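Cyclopropane mycolic acid synthase 3 (Mycobacterium tuberculosis, PDB 1L1E) probably converts a double bond of alpha mycolic acids into a cyclopropane ring at the proximal position, taking the methylene carbon from S-adenosyl-L-methionine. Local coordinates at residues L18-F22 against I253-Y259. Sequence-based numbering, arbitrary orientation.
Sequences LSDDF and IQSQTVY
The ring of F22 reaches across to Q254 and V258, and apolar packing carries most of this contact. F22 CZ lies 3.6 Å from V258 CG1, the two side chains running past one another in opposite senses. Nearer its root, F22 CD1 meets Q254 CG at 3.5 Å; both neighbours approach the ring obliquely, while the backbone at Y259 CA stands at its edge, near the ring plane. A chi1 of -174° sets the ring opposite the F22 backbone N and carries it from the short helix 20-23 toward the turn between helices 247-253 and 256-274, where it also touches A250. L18 also meets V258 tip to tip, methyl to methyl, CD1 to CG1 at 4.1 Å.

Polar groups of Q254 and D21 rest against carbon: Q254, bent at chi2 (-62°), lays its amide against L18, with CD 3.3 Å from L18 CD1, and turns that plane 81° from the F22 ring; its NE2 comes within 3.4 Å of S19 CB. Farther along, D21 OD2 lies 3.7 Å from I253 CD1, the two side chains crossing at about a right angle.

Hydrogen bonds stay within each segment. S19 OG N-caps helix 20-23 by accepting from D21 N, and S255 OG caps the start of helix 256-274 through V258 N (3.2 Å).

Thus two capped helix starts are joined by van der Waals packing, with no hydrogen bond between the segments, linking the N-terminal part of the chain to the turn between helices 247-253 and 256-274, with the L18 side chain about 12 Å from the bound S-adenosyl-L-homocysteine.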
ATOM      1  N   LEU A  18      -8.423  -7.299  13.160  1.00 38.94           N
ATOM      2  CA  LEU A  18      -9.785  -6.928  12.804  1.00 38.09           C
ATOM      3  C   LEU A  18     -10.366  -7.893  11.767  1.00 38.28           C
ATOM      4  O   LEU A  18      -9.736  -8.176  10.749  1.00 40.20           O
ATOM      5  CB  LEU A  18      -9.810  -5.492  12.281  1.00 37.57           C
ATOM      6  CG  LEU A  18     -11.178  -4.848  12.062  1.00 35.92           C
ATOM      7  CD1 LEU A  18     -12.066  -5.086  13.279  1.00 34.42           C
ATOM      8  CD2 LEU A  18     -10.994  -3.360  11.802  1.00 35.30           C
ATOM      9  N   SER A  19     -11.563  -8.408  12.048  1.00 37.14           N
ATOM     10  CA  SER A  19     -12.264  -9.352  11.170  1.00 35.47           C
ATOM     11  C   SER A  19     -12.374  -8.877   9.719  1.00 34.01           C
ATOM     12  O   SER A  19     -12.634  -7.706   9.456  1.00 34.18           O
ATOM     13  CB  SER A  19     -13.667  -9.623  11.726  1.00 37.43           C
ATOM     14  OG  SER A  19     -14.488 -10.295  10.778  1.00 42.28           O
ATOM     15  N   ASP A  20     -12.205  -9.796   8.775  1.00 32.42           N
ATOM     16  CA  ASP A  20     -12.268  -9.429   7.364  1.00 32.30           C
ATOM     17  C   ASP A  20     -13.658  -9.018   6.920  1.00 31.57           C
ATOM     18  O   ASP A  20     -13.812  -8.281   5.953  1.00 30.18           O
ATOM     19  CB  ASP A  20     -11.786 -10.571   6.472  1.00 30.57           C
ATOM     20  CG  ASP A  20     -11.687 -10.161   5.013  1.00 30.63           C
ATOM     21  OD1 ASP A  20     -11.133  -9.073   4.745  1.00 29.97           O
ATOM     22  OD2 ASP A  20     -12.149 -10.922   4.137  1.00 27.18           O
ATOM     23  N   ASP A  21     -14.673  -9.506   7.617  1.00 30.69           N
ATOM     24  CA  ASP A  21     -16.032  -9.159   7.253  1.00 31.66           C
ATOM     25  C   ASP A  21     -16.249  -7.684   7.578  1.00 30.62           C
ATOM     26  O   ASP A  21     -17.201  -7.068   7.101  1.00 30.73           O
ATOM     27  CB  ASP A  21     -17.019 -10.043   8.008  1.00 36.09           C
ATOM     28  CG  ASP A  21     -18.080 -10.643   7.094  1.00 41.43           C
ATOM     29  OD1 ASP A  21     -17.703 -11.228   6.046  1.00 43.96           O
ATOM     30  OD2 ASP A  21     -19.284 -10.532   7.427  1.00 43.60           O
ATOM     31  N   PHE A  22     -15.351  -7.125   8.387  1.00 28.83           N
ATOM     32  CA  PHE A  22     -15.424  -5.718   8.744  1.00 25.89           C
ATOM     33  C   PHE A  22     -14.871  -4.927   7.564  1.00 25.51           C
ATOM     34  O   PHE A  22     -15.488  -3.964   7.105  1.00 25.70           O
ATOM     35  CB  PHE A  22     -14.587  -5.418   9.986  1.00 26.35           C
ATOM     36  CG  PHE A  22     -14.740  -4.008  10.484  1.00 27.35           C
ATOM     37  CD1 PHE A  22     -15.872  -3.633  11.211  1.00 29.69           C
ATOM     38  CD2 PHE A  22     -13.786  -3.047  10.190  1.00 28.75           C
ATOM     39  CE1 PHE A  22     -16.047  -2.324  11.634  1.00 29.15           C
ATOM     40  CE2 PHE A  22     -13.949  -1.727  10.607  1.00 29.41           C
ATOM     41  CZ  PHE A  22     -15.085  -1.366  11.332  1.00 30.84           C
ATOM     42  N   ILE A 253     -20.944  -6.588  14.064  1.00 31.03           N
ATOM     43  CA  ILE A 253     -19.829  -7.512  13.923  1.00 31.94           C
ATOM     44  C   ILE A 253     -18.650  -7.160  14.831  1.00 32.17           C
ATOM     45  O   ILE A 253     -17.923  -8.043  15.283  1.00 30.88           O
ATOM     46  CB  ILE A 253     -19.361  -7.552  12.452  1.00 33.59           C
ATOM     47  CG1 ILE A 253     -20.493  -8.092  11.575  1.00 32.46           C
ATOM     48  CG2 ILE A 253     -18.105  -8.398  12.314  1.00 32.36           C
ATOM     49  CD1 ILE A 253     -20.169  -8.097  10.099  1.00 35.46           C
ATOM     50  N   GLN A 254     -18.457  -5.870  15.083  1.00 32.42           N
ATOM     51  CA  GLN A 254     -17.381  -5.409  15.958  1.00 32.75           C
ATOM     52  C   GLN A 254     -17.946  -4.565  17.108  1.00 33.39           C
ATOM     53  O   GLN A 254     -18.351  -5.101  18.141  1.00 32.55           O
ATOM     54  CB  GLN A 254     -16.361  -4.594  15.160  1.00 33.15           C
ATOM     55  CG  GLN A 254     -15.513  -5.408  14.200  1.00 32.63           C
ATOM     56  CD  GLN A 254     -14.658  -6.451  14.900  1.00 33.37           C
ATOM     57  OE1 GLN A 254     -14.038  -6.173  15.924  1.00 36.37           O
ATOM     58  NE2 GLN A 254     -14.611  -7.654  14.340  1.00 35.53           N
ATOM     59  N   SER A 255     -17.983  -3.246  16.924  1.00 34.00           N
ATOM     60  CA  SER A 255     -18.513  -2.349  17.953  1.00 34.26           C
ATOM     61  C   SER A 255     -18.516  -0.900  17.497  1.00 35.32           C
ATOM     62  O   SER A 255     -17.901  -0.547  16.489  1.00 33.72           O
ATOM     63  CB  SER A 255     -17.683  -2.443  19.236  1.00 33.01           C
ATOM     64  OG  SER A 255     -16.443  -1.770  19.085  1.00 32.97           O
ATOM     65  N   GLN A 256     -19.216  -0.067  18.261  1.00 36.59           N
ATOM     66  CA  GLN A 256     -19.307   1.357  17.976  1.00 37.54           C
ATOM     67  C   GLN A 256     -17.907   1.953  18.095  1.00 37.59           C
ATOM     68  O   GLN A 256     -17.537   2.848  17.336  1.00 38.63           O
ATOM     69  CB  GLN A 256     -20.252   2.029  18.979  1.00 39.31           C
ATOM     70  CG  GLN A 256     -20.346   3.550  18.862  1.00 42.82           C
ATOM     71  CD  GLN A 256     -21.266   4.014  17.741  1.00 44.78           C
ATOM     72  OE1 GLN A 256     -22.472   3.761  17.764  1.00 45.35           O
ATOM     73  NE2 GLN A 256     -20.697   4.702  16.756  1.00 47.08           N
ATOM     74  N   THR A 257     -17.127   1.438  19.044  1.00 36.59           N
ATOM     75  CA  THR A 257     -15.772   1.929  19.265  1.00 35.79           C
ATOM     76  C   THR A 257     -14.901   1.744  18.030  1.00 35.55           C
ATOM     77  O   THR A 257     -14.186   2.661  17.620  1.00 34.21           O
ATOM     78  CB  THR A 257     -15.101   1.215  20.455  1.00 37.19           C
ATOM     79  OG1 THR A 257     -15.777   1.566  21.668  1.00 39.99           O
ATOM     80  CG2 THR A 257     -13.642   1.616  20.565  1.00 37.30           C
ATOM     81  N   VAL A 258     -14.960   0.555  17.436  1.00 32.91           N
ATOM     82  CA  VAL A 258     -14.167   0.276  16.245  1.00 30.38           C
ATOM     83  C   VAL A 258     -14.675   1.126  15.088  1.00 28.16           C
ATOM     84  O   VAL A 258     -13.897   1.717  14.351  1.00 26.99           O
ATOM     85  CB  VAL A 258     -14.244  -1.222  15.857  1.00 29.90           C
ATOM     86  CG1 VAL A 258     -13.481  -1.467  14.560  1.00 28.25           C
ATOM     87  CG2 VAL A 258     -13.682  -2.077  16.974  1.00 27.83           C
ATOM     88  N   TYR A 259     -15.992   1.185  14.940  1.00 29.69           N
ATOM     89  CA  TYR A 259     -16.613   1.962  13.880  1.00 30.43           C
ATOM     90  C   TYR A 259     -16.157   3.421  13.943  1.00 32.29           C
ATOM     91  O   TYR A 259     -15.596   3.946  12.981  1.00 29.66           O
ATOM     92  CB  TYR A 259     -18.136   1.892  14.007  1.00 31.48           C
ATOM     93  CG  TYR A 259     -18.874   2.781  13.031  1.00 32.66           C
ATOM     94  CD1 TYR A 259     -18.977   2.436  11.682  1.00 29.36           C
ATOM     95  CD2 TYR A 259     -19.453   3.980  13.454  1.00 30.71           C
ATOM     96  CE1 TYR A 259     -19.638   3.264  10.781  1.00 30.19           C
ATOM     97  CE2 TYR A 259     -20.112   4.812  12.561  1.00 29.29           C
ATOM     98  CZ  TYR A 259     -20.201   4.448  11.229  1.00 30.55           C
ATOM     99  OH  TYR A 259     -20.851   5.272  10.345  1.00 29.38           O
TER